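Local structure of transcobalamin-1 (Homo sapiens, 4KKI) at residues A[73-76]-A[77-81]; A[110-113]-A[114-118]. The protein binds vitamin B12 with femtomolar affinity, transports it and protects it from the acid of the stomach. All coordinates share one frame; numbering follows the deposited sequence.

Contact 1 of 2, residues A[73-76]-A[77-81]; sequences QKMI and QQIKY
M75 and I79 form the apolar part of this contact, one helical turn apart and running side by side in the same direction. The M75 CG methylene meets I79 CD1 at 3.8 Å; SD also lies near that methyl, and the bend at the last torsion (chi3 63°) keeps CE beside it. One residue on, the I76 CG2 methyl rests against the aliphatic shaft of K80, 3.7 Å from CE, so the lysine contributes hydrocarbon here rather than charge. On the polar flank K74 and Q78 cross, with K74 CE 3.4 Å from Q78 NE2. Neither polar end is spent on the other: K74 NZ bonds to the carbonyls of S46 and N49, while the Q78 amide uses OE1 for A54 N and NE2 for T52 O, which fixes its flip. The backbone is regular alpha-helix: I79 N reaches M75 O at 2.8 Å, and K80 N reaches I76 O at 2.8 Å, nearly straight at 170°. Within helix 69-85 of the alpha6-alpha6 barrel, the M75 and I79 side packs on helix 92-102, M75 also touches V55 and V58 of helix 55-63, and K74 and Q78 grip the loop preceding that helix.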
ATOM      1  N   GLN A  73      -5.216   5.853  20.320  1.00 50.60           N
ATOM      2  CA  GLN A  73      -6.356   5.251  21.007  1.00 53.76           C
ATOM      3  C   GLN A  73      -7.272   4.535  20.024  1.00 52.97           C
ATOM      4  O   GLN A  73      -7.792   3.458  20.316  1.00 50.22           O
ATOM      5  CB  GLN A  73      -7.148   6.313  21.772  1.00 44.83           C
ATOM      6  CG  GLN A  73      -6.397   6.916  22.942  1.00 52.49           C
ATOM      7  CD  GLN A  73      -7.066   8.160  23.494  1.00 65.72           C
ATOM      8  OE1 GLN A  73      -6.565   8.778  24.433  1.00 79.51           O
ATOM      9  NE2 GLN A  73      -8.199   8.538  22.912  1.00 61.52           N
ATOM     10  N   LYS A  74      -7.472   5.144  18.860  1.00 47.32           N
ATOM     11  CA  LYS A  74      -8.304   4.538  17.831  1.00 55.71           C
ATOM     12  C   LYS A  74      -7.704   3.220  17.363  1.00 55.49           C
ATOM     13  O   LYS A  74      -8.419   2.239  17.171  1.00 55.54           O
ATOM     14  CB  LYS A  74      -8.479   5.484  16.640  1.00 53.42           C
ATOM     15  CG  LYS A  74      -9.358   4.906  15.537  1.00 53.91           C
ATOM     16  CD  LYS A  74      -9.444   5.829  14.335  1.00 50.90           C
ATOM     17  CE  LYS A  74     -10.271   5.198  13.223  1.00 55.97           C
ATOM     18  NZ  LYS A  74     -10.215   5.988  11.962  1.00 61.00           N
ATOM     19  N   MET A  75      -6.385   3.200  17.186  1.00 47.11           N
ATOM     20  CA  MET A  75      -5.715   2.011  16.674  1.00 48.92           C
ATOM     21  C   MET A  75      -5.807   0.853  17.656  1.00 47.79           C
ATOM     22  O   MET A  75      -6.074  -0.282  17.263  1.00 54.15           O
ATOM     23  CB  MET A  75      -4.250   2.293  16.345  1.00 46.06           C
ATOM     24  CG  MET A  75      -3.533   1.087  15.754  1.00 44.13           C
ATOM     25  SD  MET A  75      -1.737   1.233  15.717  1.00 48.69           S
ATOM     26  CE  MET A  75      -1.360   1.338  17.464  1.00 44.74           C
ATOM     27  N   ILE A  76      -5.583   1.148  18.933  1.00 47.04           N
ATOM     28  CA  ILE A  76      -5.648   0.135  19.979  1.00 48.68           C
ATOM     29  C   ILE A  76      -7.042  -0.475  20.035  1.00 53.36           C
ATOM     30  O   ILE A  76      -7.197  -1.692  20.153  1.00 55.23           O
ATOM     31  CB  ILE A  76      -5.276   0.718  21.357  1.00 48.86           C
ATOM     32  CG1 ILE A  76      -3.833   1.222  21.349  1.00 46.78           C
ATOM     33  CG2 ILE A  76      -5.463  -0.325  22.453  1.00 47.17           C
ATOM     34  CD1 ILE A  76      -2.813   0.152  21.021  1.00 49.34           C
ATOM     35  N   GLN A  77      -8.054   0.381  19.934  1.00 56.06           N
ATOM     36  CA  GLN A  77      -9.442  -0.059  19.919  1.00 57.79           C
ATOM     37  C   GLN A  77      -9.704  -0.990  18.734  1.00 54.17           C
ATOM     38  O   GLN A  77     -10.360  -2.019  18.880  1.00 60.72           O
ATOM     39  CB  GLN A  77     -10.383   1.146  19.868  1.00 73.56           C
ATOM     40  CG  GLN A  77     -11.859   0.787  19.848  1.00 95.06           C
ATOM     41  CD  GLN A  77     -12.752   2.004  19.718  1.00110.40           C
ATOM     42  OE1 GLN A  77     -12.272   3.135  19.640  1.00114.98           O
ATOM     43  NE2 GLN A  77     -14.061   1.778  19.694  1.00115.01           N
ATOM     44  N   GLN A  78      -9.185  -0.627  17.566  1.00 48.35           N
ATOM     45  CA  GLN A  78      -9.324  -1.471  16.382  1.00 56.77           C
ATOM     46  C   GLN A  78      -8.600  -2.800  16.565  1.00 54.23           C
ATOM     47  O   GLN A  78      -9.125  -3.855  16.210  1.00 53.46           O
ATOM     48  CB  GLN A  78      -8.792  -0.759  15.135  1.00 53.29           C
ATOM     49  CG  GLN A  78      -9.646   0.405  14.663  1.00 62.76           C
ATOM     50  CD  GLN A  78      -9.106   1.045  13.396  1.00 68.74           C
ATOM     51  OE1 GLN A  78      -7.952   0.832  13.021  1.00 60.62           O
ATOM     52  NE2 GLN A  78      -9.943   1.832  12.729  1.00 72.65           N
ATOM     53  N   ILE A  79      -7.394  -2.742  17.119  1.00 55.50           N
ATOM     54  CA  ILE A  79      -6.589  -3.940  17.325  1.00 54.85           C
ATOM     55  C   ILE A  79      -7.255  -4.884  18.321  1.00 55.87           C
ATOM     56  O   ILE A  79      -7.379  -6.081  18.064  1.00 53.08           O
ATOM     57  CB  ILE A  79      -5.158  -3.592  17.788  1.00 53.27           C
ATOM     58  CG1 ILE A  79      -4.390  -2.906  16.655  1.00 51.04           C
ATOM     59  CG2 ILE A  79      -4.421  -4.845  18.242  1.00 42.91           C
ATOM     60  CD1 ILE A  79      -3.004  -2.429  17.044  1.00 41.34           C
ATOM     61  N   LYS A  80      -7.698  -4.338  19.450  1.00 53.89           N
ATOM     62  CA  LYS A  80      -8.366  -5.142  20.466  1.00 61.14           C
ATOM     63  C   LYS A  80      -9.663  -5.745  19.935  1.00 62.25           C
ATOM     64  O   LYS A  80     -10.018  -6.871  20.278  1.00 68.97           O
ATOM     65  CB  LYS A  80      -8.632  -4.320  21.730  1.00 58.43           C
ATOM     66  CG  LYS A  80      -7.387  -4.043  22.562  1.00 59.17           C
ATOM     67  CD  LYS A  80      -7.724  -3.284  23.836  1.00 59.99           C
ATOM     68  CE  LYS A  80      -6.494  -3.102  24.715  1.00 63.81           C
ATOM     69  NZ  LYS A  80      -6.797  -2.295  25.930  1.00 67.82           N
ATOM     70  N   TYR A  81     -10.361  -4.996  19.087  1.00 60.13           N
ATOM     71  CA  TYR A  81     -11.607  -5.474  18.504  1.00 63.90           C
ATOM     72  C   TYR A  81     -11.373  -6.643  17.554  1.00 65.78           C
ATOM     73  O   TYR A  81     -12.022  -7.682  17.666  1.00 69.51           O
ATOM     74  CB  TYR A  81     -12.333  -4.343  17.775  1.00 69.60           C
ATOM     75  CG  TYR A  81     -13.478  -4.819  16.914  1.00 80.06           C
ATOM     76  CD1 TYR A  81     -14.665  -5.263  17.484  1.00 85.15           C
ATOM     77  CD2 TYR A  81     -13.374  -4.825  15.529  1.00 81.64           C
ATOM     78  CE1 TYR A  81     -15.715  -5.700  16.699  1.00 90.28           C
ATOM     79  CE2 TYR A  81     -14.418  -5.261  14.737  1.00 89.01           C
ATOM     80  CZ  TYR A  81     -15.586  -5.696  15.326  1.00 95.41           C
ATOM     81  OH  TYR A  81     -16.626  -6.129  14.537  1.00100.02           O
TER

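Contact 2 of 2, residues A[110-113]-A[114-118]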
ATOM      1  N   GLU A 110       3.625  -2.307  22.891  1.00 67.05           N
ATOM      2  CA  GLU A 110       4.368  -3.351  22.195  1.00 60.26           C
ATOM      3  C   GLU A 110       4.132  -4.719  22.831  1.00 62.72           C
ATOM      4  O   GLU A 110       4.272  -5.751  22.176  1.00 57.72           O
ATOM      5  CB  GLU A 110       5.862  -3.027  22.182  1.00 53.94           C
ATOM      6  CG  GLU A 110       6.671  -3.885  21.225  1.00 63.93           C
ATOM      7  CD  GLU A 110       8.162  -3.651  21.353  1.00 65.38           C
ATOM      8  OE1 GLU A 110       8.880  -3.831  20.349  1.00 63.39           O
ATOM      9  OE2 GLU A 110       8.615  -3.292  22.460  1.00 68.55           O
ATOM     10  N   ASN A 111       3.770  -4.718  24.111  1.00 56.37           N
ATOM     11  CA  ASN A 111       3.444  -5.949  24.821  1.00 59.81           C
ATOM     12  C   ASN A 111       2.272  -6.703  24.199  1.00 63.72           C
ATOM     13  O   ASN A 111       2.177  -7.923  24.330  1.00 69.77           O
ATOM     14  CB  ASN A 111       3.151  -5.663  26.297  1.00 67.45           C
ATOM     15  CG  ASN A 111       4.412  -5.582  27.136  1.00 75.02           C
ATOM     16  OD1 ASN A 111       5.079  -4.548  27.178  1.00 78.69           O
ATOM     17  ND2 ASN A 111       4.740  -6.674  27.817  1.00 84.77           N
ATOM     18  N   LEU A 112       1.387  -5.974  23.524  1.00 53.97           N
ATOM     19  CA  LEU A 112       0.214  -6.574  22.891  1.00 49.76           C
ATOM     20  C   LEU A 112       0.621  -7.605  21.846  1.00 53.80           C
ATOM     21  O   LEU A 112      -0.101  -8.570  21.598  1.00 55.70           O
ATOM     22  CB  LEU A 112      -0.676  -5.505  22.250  1.00 57.05           C
ATOM     23  CG  LEU A 112      -1.685  -4.754  23.125  1.00 70.39           C
ATOM     24  CD1 LEU A 112      -0.994  -3.874  24.156  1.00 76.92           C
ATOM     25  CD2 LEU A 112      -2.625  -3.927  22.257  1.00 64.31           C
ATOM     26  N   ILE A 113       1.779  -7.391  21.234  1.00 51.34           N
ATOM     27  CA  ILE A 113       2.308  -8.323  20.250  1.00 54.50           C
ATOM     28  C   ILE A 113       2.580  -9.675  20.890  1.00 52.94           C
ATOM     29  O   ILE A 113       2.228 -10.719  20.341  1.00 64.95           O
ATOM     30  CB  ILE A 113       3.616  -7.807  19.635  1.00 52.37           C
ATOM     31  CG1 ILE A 113       3.395  -6.442  18.979  1.00 51.60           C
ATOM     32  CG2 ILE A 113       4.162  -8.814  18.632  1.00 49.97           C
ATOM     33  CD1 ILE A 113       4.663  -5.801  18.452  1.00 36.73           C
ATOM     34  N   TYR A 114       3.202  -9.649  22.062  1.00 56.18           N
ATOM     35  CA  TYR A 114       3.613 -10.878  22.725  1.00 58.35           C
ATOM     36  C   TYR A 114       2.531 -11.428  23.650  1.00 49.03           C
ATOM     37  O   TYR A 114       2.498 -12.627  23.928  1.00 65.59           O
ATOM     38  CB  TYR A 114       4.929 -10.657  23.471  1.00 58.24           C
ATOM     39  CG  TYR A 114       5.997 -10.054  22.589  1.00 62.61           C
ATOM     40  CD1 TYR A 114       6.669 -10.831  21.652  1.00 66.21           C
ATOM     41  CD2 TYR A 114       6.322  -8.706  22.676  1.00 58.40           C
ATOM     42  CE1 TYR A 114       7.642 -10.286  20.835  1.00 61.87           C
ATOM     43  CE2 TYR A 114       7.294  -8.152  21.863  1.00 63.83           C
ATOM     44  CZ  TYR A 114       7.949  -8.947  20.945  1.00 65.54           C
ATOM     45  OH  TYR A 114       8.917  -8.401  20.134  1.00 70.00           O
ATOM     46  N   ASP A 115       1.642 -10.556  24.113  1.00 47.34           N
ATOM     47  CA  ASP A 115       0.536 -10.984  24.963  1.00 62.58           C
ATOM     48  C   ASP A 115      -0.563 -11.660  24.148  1.00 60.92           C
ATOM     49  O   ASP A 115      -1.313 -12.486  24.668  1.00 59.21           O
ATOM     50  CB  ASP A 115      -0.036  -9.803  25.753  1.00 74.39           C
ATOM     51  CG  ASP A 115       0.914  -9.302  26.825  1.00 83.42           C
ATOM     52  OD1 ASP A 115       1.770 -10.091  27.281  1.00 87.26           O
ATOM     53  OD2 ASP A 115       0.803  -8.120  27.217  1.00 87.55           O
ATOM     54  N   TYR A 116      -0.652 -11.309  22.868  1.00 57.21           N
ATOM     55  CA  TYR A 116      -1.656 -11.892  21.985  1.00 58.60           C
ATOM     56  C   TYR A 116      -1.038 -12.918  21.039  1.00 55.77           C
ATOM     57  O   TYR A 116      -1.745 -13.551  20.253  1.00 60.06           O
ATOM     58  CB  TYR A 116      -2.356 -10.801  21.169  1.00 60.36           C
ATOM     59  CG  TYR A 116      -3.177  -9.831  21.989  1.00 71.61           C
ATOM     60  CD1 TYR A 116      -3.798 -10.233  23.165  1.00 71.07           C
ATOM     61  CD2 TYR A 116      -3.333  -8.511  21.584  1.00 73.36           C
ATOM     62  CE1 TYR A 116      -4.551  -9.346  23.915  1.00 72.54           C
ATOM     63  CE2 TYR A 116      -4.082  -7.618  22.326  1.00 79.50           C
ATOM     64  CZ  TYR A 116      -4.688  -8.040  23.491  1.00 83.22           C
ATOM     65  OH  TYR A 116      -5.435  -7.152  24.231  1.00 91.47           O
ATOM     66  N   HIS A 117       0.282 -13.071  21.126  1.00 52.84           N
ATOM     67  CA  HIS A 117       1.034 -13.973  20.254  1.00 58.10           C
ATOM     68  C   HIS A 117       0.806 -13.674  18.773  1.00 57.75           C
ATOM     69  O   HIS A 117       0.580 -14.581  17.969  1.00 60.99           O
ATOM     70  CB  HIS A 117       0.715 -15.437  20.576  1.00 55.13           C
ATOM     71  CG  HIS A 117       1.275 -15.898  21.886  1.00 53.28           C
ATOM     72  ND1 HIS A 117       2.405 -16.680  21.977  1.00 64.81           N
ATOM     73  CD2 HIS A 117       0.872 -15.668  23.157  1.00 57.88           C
ATOM     74  CE1 HIS A 117       2.669 -16.922  23.248  1.00 64.88           C
ATOM     75  NE2 HIS A 117       1.754 -16.319  23.985  1.00 60.14           N
ATOM     76  N   LEU A 118       0.878 -12.395  18.423  1.00 50.96           N
ATOM     77  CA  LEU A 118       0.603 -11.949  17.062  1.00 55.22           C
ATOM     78  C   LEU A 118       1.656 -12.432  16.072  1.00 52.66           C
ATOM     79  O   LEU A 118       1.352 -12.680  14.903  1.00 44.46           O
ATOM     80  CB  LEU A 118       0.488 -10.424  17.013  1.00 43.99           C
ATOM     81  CG  LEU A 118      -0.619  -9.829  17.886  1.00 52.20           C
ATOM     82  CD1 LEU A 118      -0.738  -8.326  17.669  1.00 47.85           C
ATOM     83  CD2 LEU A 118      -1.946 -10.523  17.614  1.00 49.81           C
TER
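Y116 reaches back along L112, the two side chains lying side by side and pointing the same way. Y116 CB sits 3.2 Å from L112 O, the carbonyl that also accepts Y116 N at 3.1 Å from well above its plane. With CG beside the backbone N (chi1 -65°), the ring stays close to that carbonyl, and CD2 is again 3.2 Å from L112 O. CE2 then leaves the backbone for the leucine itself, 3.8 Å from L112 CG. At the tip, OH lies against K80 CG, and the side chain also touches V83 of the same helix, 69-85. An alanine here is likely to leave L112 without its aromatic neighbour and open a gap against that helix. The short helix 111-115 ends in a turn with the 6→1 bond and the positive phi of a Schellman motif: H117 has phi 56°, and L118 N closes a bond to I113 O at 2.9 Å and in the carbonyl plane. H117 is at once the N-cap position of helix 118-135, so one residue turns the chain between the two. Before the turn, I113 CG2 stands over the centre of the Y114 ring, 4.3 Å from the centroid in a CH-pi contact.

From the N terminus, the chain meets contact 1 in the middle of helix 69-85, passes along helix 92-102, and comes to contact 2 in the short helix 111-115 and the turn into helix 118-135. Each is local to its own stretch, so neither closes a long loop, and they follow in series without nesting or crossing. Their centres lie 13 Å apart, yet they touch: K80 CG is 4.0 Å from Y116 OH, and I76 CD1 is 4.3 Å from L112 CD2. Helix 92-102 joins them further, since L102 packs on I76 and I79 as well as L112 and I113, and I98 meets both I79 and L118. Together they tie successive helices of the alpha domain.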